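Local coordinates for protein spydx (Streptococcus pyogenes, PDB 2J43) that binds glycogen through family 41 carbohydrate-binding modules of a streptococcal virulence factor, a pullulanase that probably hydrolyses alpha-1,6-glucosidic linkages, at residues Gln83-Leu88 against Tyr101-Tyr106; Thr138-Thr141 against Gly146-Leu149; Asn38-Met43 against Leu70-Ala75. All coordinates share one frame; numbering follows the deposited sequence.

In the fold
Contacts 1 and 3 lie in the N-terminal module, and contact 2 lies in the C-terminal one. Contacts 1 and 3 share a sheet, because strands 83-86 and 66-73 are neighbours in it. They also touch directly, with Y101 OH 3.7 Å from I71 CD1. Contact 1 is mostly at the surface and brings edge strands of the two sheets side by side, with a water bridging its polar end. Contact 3 is partly buried and reaches from a buried pair, selenomethionine M43 on I71, to an exposed asparagine. Contact 2 is the smallest, a threonine methyl against one strand start. Its centre is about 48 Å from that of contact 3.

Contact 1 of 3, residues Gln83-Leu88 against Tyr101-Tyr106; sequences QHISLL and YHAHAY
Q83 to L88 and Y101 to A105 run almost parallel, 8° apart, with I85 CA 6.8 Å from A103 CA at the middle. That spacing is too wide for direct backbone pairing, so side chains and a water fill the seam. Q83 and Y101 make the main contact. The Q83 chain bends at chi2 (-69°), which lays its amide across the root of the tyrosine. Q83 CD is 3.6 Å from Y101 CB, and Q83 NE2 is 4.0 Å from Y101 CG. The amide and ring planes are only 15° apart, but NE2 meets the ring obliquely. Both ends of the amide have polar partners. Q83 NE2 is hydrogen-bonded to S80 O. Q83 OE1 takes a hydrogen bond from a water at 2.7 Å, and the same water gives a longer one, 3.2 Å, to Y101 O. The amide is therefore fixed in rotation and linked to the facing backbone. The ring of Y101 leads away from segment 83-88, toward Y69 and I71. Farther along, the contact is thin and apolar. I85 CG1 approaches A103 CB at 4.4 Å, and L88 CD1 meets A105 CB at 3.8 Å. L88 is exposed and I85 is buried. Strand 83-86 is the edge of a four-stranded sheet and bonds through its backbone to strand 66-73. Strand 103-104 is the edge of the other sheet of this module. I85 also packs on M7 of strand 4-9, between the two sheets. At the end of segment 101-106, Y106 OH is hydrogen-bonded to H199 ND1 of the second module.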
loop_
_atom_site.group_PDB
_atom_site.type_symbol
_atom_site.label_atom_id
_atom_site.label_comp_id
_atom_site.label_asym_id
_atom_site.label_seq_id
_atom_site.Cartn_x
_atom_site.Cartn_y
_atom_site.Cartn_z
ATOM N N GLN A 83 12.312 14.845 -0.024
ATOM C CA GLN A 83 11.393 13.857 0.514
ATOM C C GLN A 83 12.119 12.591 0.888
ATOM O O GLN A 83 13.216 12.346 0.387
ATOM C CB GLN A 83 10.277 13.585 -0.517
ATOM C CG GLN A 83 9.565 14.766 -1.008
ATOM C CD GLN A 83 8.656 15.488 -0.008
ATOM O OE1 GLN A 83 8.269 14.916 1.013
ATOM N NE2 GLN A 83 8.317 16.760 -0.322
ATOM N N HIS A 84 11.541 11.824 1.814
ATOM C CA HIS A 84 12.181 10.653 2.394
ATOM C C HIS A 84 11.211 9.488 2.577
ATOM O O HIS A 84 10.118 9.677 3.108
ATOM C CB HIS A 84 12.819 11.019 3.746
ATOM C CG HIS A 84 13.668 12.244 3.689
ATOM N ND1 HIS A 84 13.170 13.497 3.969
ATOM C CD2 HIS A 84 14.931 12.438 3.232
ATOM C CE1 HIS A 84 14.138 14.384 3.804
ATOM N NE2 HIS A 84 15.197 13.778 3.316
ATOM N N ILE A 85 11.638 8.295 2.180
ATOM C CA ILE A 85 10.819 7.108 2.238
ATOM C C ILE A 85 11.550 6.087 3.107
ATOM O O ILE A 85 12.689 5.752 2.848
ATOM C CB ILE A 85 10.630 6.508 0.869
ATOM C CG1 ILE A 85 9.935 7.450 -0.106
ATOM C CG2 ILE A 85 9.867 5.156 0.931
ATOM C CD1 ILE A 85 10.084 6.956 -1.483
ATOM N N SER A 86 10.870 5.617 4.145
ATOM C CA SER A 86 11.313 4.470 4.930
ATOM C C SER A 86 10.917 3.195 4.216
ATOM O O SER A 86 9.736 2.994 3.886
ATOM C CB SER A 86 10.602 4.485 6.277
ATOM O OG SER A 86 11.147 5.508 7.084
ATOM N N LEU A 87 11.883 2.326 3.963
ATOM C CA LEU A 87 11.578 1.012 3.398
ATOM C C LEU A 87 11.228 0.123 4.570
ATOM O O LEU A 87 12.050 -0.041 5.460
ATOM C CB LEU A 87 12.767 0.454 2.612
ATOM C CG LEU A 87 13.109 1.297 1.375
ATOM C CD1 LEU A 87 14.352 0.739 0.684
ATOM C CD2 LEU A 87 11.924 1.358 0.433
ATOM N N LEU A 88 10.015 -0.426 4.604
ATOM C CA LEU A 88 9.542 -1.170 5.787
ATOM C C LEU A 88 10.336 -2.429 5.998
ATOM O O LEU A 88 10.508 -2.909 7.134
ATOM C CB LEU A 88 8.026 -1.475 5.645
ATOM C CG LEU A 88 7.108 -0.247 5.588
ATOM C CD1 LEU A 88 5.611 -0.648 5.351
ATOM C CD2 LEU A 88 7.237 0.578 6.796
ATOM N N TYR A 101 2.960 14.486 -1.702
ATOM C CA TYR A 101 4.246 13.824 -1.464
ATOM C C TYR A 101 4.246 12.987 -0.192
ATOM O O TYR A 101 5.291 12.733 0.385
ATOM C CB TYR A 101 5.437 14.829 -1.527
ATOM C CG TYR A 101 5.652 15.362 -2.907
ATOM C CD1 TYR A 101 6.289 14.616 -3.877
ATOM C CD2 TYR A 101 5.160 16.632 -3.264
ATOM C CE1 TYR A 101 6.442 15.068 -5.131
ATOM C CE2 TYR A 101 5.314 17.110 -4.547
ATOM C CZ TYR A 101 5.966 16.327 -5.481
ATOM O OH TYR A 101 6.115 16.771 -6.763
ATOM N N HIS A 102 3.077 12.506 0.208
ATOM C CA HIS A 102 2.981 11.527 1.284
ATOM C C HIS A 102 3.133 10.135 0.674
ATOM O O HIS A 102 2.503 9.833 -0.347
ATOM C CB HIS A 102 1.650 11.671 2.035
ATOM C CG HIS A 102 1.467 13.003 2.713
ATOM N ND1 HIS A 102 2.397 13.541 3.578
ATOM C CD2 HIS A 102 0.429 13.876 2.699
ATOM C CE1 HIS A 102 1.948 14.697 4.043
ATOM N NE2 HIS A 102 0.765 14.928 3.510
ATOM N N ALA A 103 3.953 9.282 1.298
ATOM C CA ALA A 103 4.247 7.968 0.779
ATOM C C ALA A 103 3.379 6.896 1.402
ATOM O O ALA A 103 3.011 6.981 2.588
ATOM C CB ALA A 103 5.707 7.644 0.954
ATOM N N HIS A 104 3.070 5.877 0.609
ATOM C CA HIS A 104 2.204 4.772 1.037
ATOM C C HIS A 104 2.783 3.476 0.560
ATOM O O HIS A 104 3.309 3.393 -0.563
ATOM C CB HIS A 104 0.792 4.993 0.446
ATOM C CG HIS A 104 0.198 6.299 0.815
ATOM N ND1 HIS A 104 0.307 7.422 0.024
ATOM C CD2 HIS A 104 -0.537 6.669 1.895
ATOM C CE1 HIS A 104 -0.358 8.420 0.587
ATOM N NE2 HIS A 104 -0.868 7.993 1.728
ATOM N N ALA A 105 2.634 2.412 1.345
ATOM C CA ALA A 105 3.207 1.128 1.023
ATOM C C ALA A 105 2.253 0.231 0.188
ATOM O O ALA A 105 2.549 -0.931 -0.058
ATOM C CB ALA A 105 3.613 0.397 2.327
ATOM N N TYR A 106 1.101 0.796 -0.169
ATOM C CA TYR A 106 0.121 0.168 -1.072
ATOM C C TYR A 106 -0.627 1.321 -1.743
ATOM O O TYR A 106 -0.468 2.476 -1.351
ATOM C CB TYR A 106 -0.837 -0.726 -0.261
ATOM C CG TYR A 106 -1.502 0.013 0.879
ATOM C CD1 TYR A 106 -2.570 0.892 0.667
ATOM C CD2 TYR A 106 -1.068 -0.168 2.205
ATOM C CE1 TYR A 106 -3.140 1.602 1.696
ATOM C CE2 TYR A 106 -1.658 0.526 3.260
ATOM C CZ TYR A 106 -2.712 1.390 3.007
ATOM O OH TYR A 106 -3.321 2.079 4.031
HETATM O O HOH W 1 5.941 15.221 2.274
#

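Contact 2 of 3, residues Thr138-Thr141 against Gly146-Leu149; sequences TPTT and GLDL
T140, which packs on G146 and L147, has its hydroxyl held by the backbone: T132 N is hydrogen-bonded to T140 OG1. The bond ties the loop residue to the preceding strand 128-134. It helps to fix the rotation of the side chain. With chi1 at 47°, OG1 lies between the backbone N and the carbonyl carbon. CG2 then falls anti to the carbonyl carbon and does the touching. T140 CG2 is 3.9 Å from G146 CA. T140 CG2 is also 3.9 Å from L147 CG, and L147 CD2 lies 4.0 Å from the same T140 CG2. The two side chains meet at a slant. L147 starts off to one side of the loop, yet its end swings nearer, so the branch point and one methyl form the surface that T140 meets. At G146 the contact is with the main chain itself. The two backbones come close there, with T140 CA 5.5 Å from G146 CA. The whole contact is small, burying 112 Å² over both sides, and the atoms that meet are all carbon. The polar and apolar sides of T140 thus serve different neighbours: the hydroxyl holds one strand and the methyl packs on the start of the next. Segment 138-141 belongs to the long connection between the antiparallel strands 128-134 and 147-153. L147 pairs through its backbone with V130, and its side chain rests on T132 and on V159 and V161 of strand 156-162. T140 also touches W131. The contact therefore closes the loop against the middle of the seven-stranded sheet of the second module.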
loop_
_atom_site.group_PDB
_atom_site.type_symbol
_atom_site.label_atom_id
_atom_site.label_comp_id
_atom_site.label_asym_id
_atom_site.label_seq_id
_atom_site.Cartn_x
_atom_site.Cartn_y
_atom_site.Cartn_z
ATOM N N THR A 138 -22.648 -1.125 7.457
ATOM C CA THR A 138 -23.615 -2.186 7.639
ATOM C C THR A 138 -22.960 -3.506 8.098
ATOM O O THR A 138 -22.374 -4.284 7.301
ATOM C CB THR A 138 -24.663 -2.192 6.429
ATOM O OG1 THR A 138 -25.029 -3.505 5.996
ATOM C CG2 THR A 138 -24.197 -1.424 5.228
ATOM N N PRO A 139 -22.981 -3.718 9.416
ATOM C CA PRO A 139 -22.436 -4.946 9.979
ATOM C C PRO A 139 -23.024 -6.158 9.311
ATOM O O PRO A 139 -24.206 -6.181 8.939
ATOM C CB PRO A 139 -22.864 -4.888 11.464
ATOM C CG PRO A 139 -22.953 -3.467 11.761
ATOM C CD PRO A 139 -23.501 -2.834 10.490
ATOM N N THR A 140 -22.211 -7.183 9.175
ATOM C CA THR A 140 -22.706 -8.451 8.684
ATOM C C THR A 140 -23.758 -9.049 9.620
ATOM O O THR A 140 -23.770 -8.776 10.823
ATOM C CB THR A 140 -21.565 -9.408 8.457
ATOM O OG1 THR A 140 -20.696 -9.413 9.589
ATOM C CG2 THR A 140 -20.727 -8.912 7.285
ATOM N N THR A 141 -24.656 -9.836 9.010
ATOM C CA THR A 141 -25.768 -10.543 9.670
ATOM C C THR A 141 -25.797 -12.008 9.300
ATOM O O THR A 141 -25.053 -12.486 8.395
ATOM C CB THR A 141 -27.120 -9.900 9.257
ATOM O OG1 THR A 141 -27.258 -9.975 7.827
ATOM C CG2 THR A 141 -27.139 -8.424 9.583
ATOM N N GLY A 146 -20.855 -13.865 6.161
ATOM C CA GLY A 146 -20.252 -12.554 6.031
ATOM C C GLY A 146 -19.965 -12.188 4.586
ATOM O O GLY A 146 -20.497 -12.764 3.661
ATOM N N LEU A 147 -19.069 -11.233 4.392
ATOM C CA LEU A 147 -18.769 -10.744 3.068
ATOM C C LEU A 147 -17.854 -11.720 2.373
ATOM O O LEU A 147 -16.805 -12.116 2.905
ATOM C CB LEU A 147 -18.085 -9.373 3.136
ATOM C CG LEU A 147 -18.759 -8.286 3.983
ATOM C CD1 LEU A 147 -17.853 -7.086 4.144
ATOM C CD2 LEU A 147 -20.135 -7.902 3.456
ATOM N N ASP A 148 -18.213 -12.126 1.151
ATOM C CA ASP A 148 -17.372 -13.045 0.381
ATOM C C ASP A 148 -15.986 -12.439 0.093
ATOM O O ASP A 148 -15.866 -11.236 -0.164
ATOM C CB ASP A 148 -17.987 -13.358 -0.991
ATOM C CG ASP A 148 -19.290 -14.160 -0.925
ATOM O OD1 ASP A 148 -19.536 -14.941 0.001
ATOM O OD2 ASP A 148 -20.125 -14.059 -1.827
ATOM N N LEU A 149 -14.981 -13.295 0.088
ATOM C CA LEU A 149 -13.637 -12.962 -0.385
ATOM C C LEU A 149 -13.465 -13.450 -1.849
ATOM O O LEU A 149 -12.531 -14.202 -2.185
ATOM C CB LEU A 149 -12.619 -13.626 0.549
ATOM C CG LEU A 149 -12.484 -12.872 1.893
ATOM C CD1 LEU A 149 -11.804 -13.725 2.928
ATOM C CD2 LEU A 149 -11.748 -11.568 1.774
#

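Contact 3 of 3, residues Asn38-Met43 against Leu70-Ala75; sequences NGAITM and LINNKA
N38 begins the contact at its exposed end, near K74, where the two backbones lie 6.3 Å apart between N38 CA and K74 CA. The approach is loose: N38 OD1 is 4.2 Å from K74 O. The side chain of N38 starts off to one side and its end turns nearer, while the end of K74 leads away. Next, A40 points its methyl at the amide of N72. A40 CB is almost equally far from the two heteroatoms, 3.8 Å from N72 OD1 and 3.9 Å from N72 ND2, and lies tilted out of the amide plane. This is van der Waals packing of a methyl on a polar group. With chi1 at 68°, N72 CG stands over its own main chain, flanked by N and C. The amide nitrogen bonds to the same loop, N72 ND2 to P37 O. That bond holds the amide against the loop, and the side chain also rests on W24. Strand 41-42 then turns its backbone to strand 21-27, with I41 bonded to L23. M43 returns to the contact from the other end of the segment. It is modelled as selenomethionine, and its chain bends at chi3 (64°). M43 SE meets I71 CG2 at 4.0 Å, and the two side chains cross at about a right angle. I71 is buried too, and both it and M43 touch F9 of strand 4-9, in the facing sheet. Strand 21-27 lies between the two segments in their own sheet, bonding to I41 and M43 along one edge and to L70 and N72 along the other. Two sheets packed face to face, with apolar side chains such as M43, I71 and F9 between them, make the beta sandwich of a family 41 carbohydrate-binding module.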
loop_
_atom_site.group_PDB
_atom_site.type_symbol
_atom_site.label_atom_id
_atom_site.label_comp_id
_atom_site.label_asym_id
_atom_site.label_seq_id
_atom_site.Cartn_x
_atom_site.Cartn_y
_atom_site.Cartn_z
ATOM N N ASN A 38 21.435 18.091 -13.674
ATOM C CA ASN A 38 21.203 17.271 -14.885
ATOM C C ASN A 38 21.465 15.782 -14.657
ATOM O O ASN A 38 20.966 14.926 -15.424
ATOM C CB ASN A 38 22.001 17.803 -16.062
ATOM C CG ASN A 38 21.533 19.176 -16.506
ATOM O OD1 ASN A 38 20.345 19.550 -16.342
ATOM N ND2 ASN A 38 22.429 19.924 -17.111
ATOM N N GLY A 39 22.148 15.433 -13.563
ATOM C CA GLY A 39 22.333 14.050 -13.197
ATOM C C GLY A 39 21.118 13.291 -12.711
ATOM O O GLY A 39 21.225 12.104 -12.449
ATOM N N ALA A 40 19.999 13.961 -12.535
ATOM C CA ALA A 40 18.771 13.262 -12.122
ATOM C C ALA A 40 18.350 12.217 -13.165
ATOM O O ALA A 40 18.767 12.333 -14.353
ATOM C CB ALA A 40 17.633 14.284 -11.952
ATOM N N ILE A 41 17.549 11.254 -12.739
ATOM C CA ILE A 41 16.900 10.307 -13.651
ATOM C C ILE A 41 15.962 11.111 -14.477
ATOM O O ILE A 41 15.133 11.802 -13.942
ATOM C CB ILE A 41 16.154 9.206 -12.917
ATOM C CG1 ILE A 41 17.083 8.434 -11.951
ATOM C CG2 ILE A 41 15.490 8.261 -13.937
ATOM C CD1 ILE A 41 16.364 7.650 -10.929
ATOM N N THR A 42 16.070 11.022 -15.812
ATOM C CA THR A 42 15.091 11.769 -16.629
ATOM C C THR A 42 13.689 11.178 -16.539
ATOM O O THR A 42 13.535 10.001 -16.782
ATOM C CB THR A 42 15.532 11.885 -18.086
ATOM O OG1 THR A 42 14.441 12.418 -18.860
ATOM C CG2 THR A 42 15.886 10.569 -18.739
HETATM N N MSE A 43 12.687 11.987 -16.250
HETATM C CA MSE A 43 11.352 11.451 -16.105
HETATM C C MSE A 43 10.667 11.134 -17.445
HETATM O O MSE A 43 9.569 10.633 -17.480
HETATM C CB MSE A 43 10.498 12.331 -15.199
HETATM C CG MSE A 43 11.197 12.559 -13.890
HETATM SE SE MSE A 43 9.918 13.129 -12.468
HETATM C CE MSE A 43 8.824 11.383 -12.430
ATOM N N LEU A 70 13.869 13.891 -4.711
ATOM C CA LEU A 70 13.156 15.108 -5.047
ATOM C C LEU A 70 12.915 15.105 -6.543
ATOM O O LEU A 70 13.562 14.359 -7.260
ATOM C CB LEU A 70 13.915 16.359 -4.604
ATOM C CG LEU A 70 15.271 16.579 -5.255
ATOM C CD1 LEU A 70 15.069 17.322 -6.576
ATOM C CD2 LEU A 70 16.253 17.355 -4.379
ATOM N N ILE A 71 12.010 15.971 -6.980
ATOM C CA ILE A 71 11.749 16.194 -8.412
ATOM C C ILE A 71 12.299 17.562 -8.716
ATOM O O ILE A 71 11.926 18.563 -8.059
ATOM C CB ILE A 71 10.221 16.099 -8.778
ATOM C CG1 ILE A 71 9.718 14.683 -8.519
ATOM C CG2 ILE A 71 9.976 16.478 -10.262
ATOM C CD1 ILE A 71 8.267 14.488 -8.757
ATOM N N ASN A 72 13.164 17.644 -9.710
ATOM C CA ASN A 72 13.761 18.904 -10.134
ATOM C C ASN A 72 13.410 19.182 -11.573
ATOM O O ASN A 72 12.689 18.408 -12.190
ATOM C CB ASN A 72 15.291 18.953 -9.901
ATOM C CG ASN A 72 16.127 17.997 -10.801
ATOM O OD1 ASN A 72 15.640 17.520 -11.802
ATOM N ND2 ASN A 72 17.443 17.854 -10.511
ATOM N N ASN A 73 13.869 20.327 -12.047
ATOM C CA ASN A 73 13.819 20.619 -13.471
ATOM C C ASN A 73 15.164 21.067 -13.968
ATOM O O ASN A 73 16.135 21.183 -13.227
ATOM C CB ASN A 73 12.703 21.601 -13.785
ATOM C CG ASN A 73 12.944 22.978 -13.174
ATOM O OD1 ASN A 73 14.070 23.313 -12.790
ATOM N ND2 ASN A 73 11.874 23.775 -13.112
ATOM N N LYS A 74 15.274 21.250 -15.276
ATOM C CA LYS A 74 16.580 21.487 -15.862
ATOM C C LYS A 74 17.114 22.898 -15.531
ATOM O O LYS A 74 18.318 23.110 -15.579
ATOM C CB LYS A 74 16.572 21.148 -17.359
ATOM C CG LYS A 74 15.665 21.992 -18.164
ATOM C CD LYS A 74 15.724 21.636 -19.686
ATOM C CE LYS A 74 14.499 22.230 -20.371
ATOM N NZ LYS A 74 14.579 23.703 -20.578
ATOM N N ALA A 75 16.239 23.819 -15.120
ATOM C CA ALA A 75 16.649 25.106 -14.548
ATOM C C ALA A 75 17.236 24.988 -13.148
ATOM O O ALA A 75 17.764 25.983 -12.601
ATOM C CB ALA A 75 15.499 26.071 -14.528
#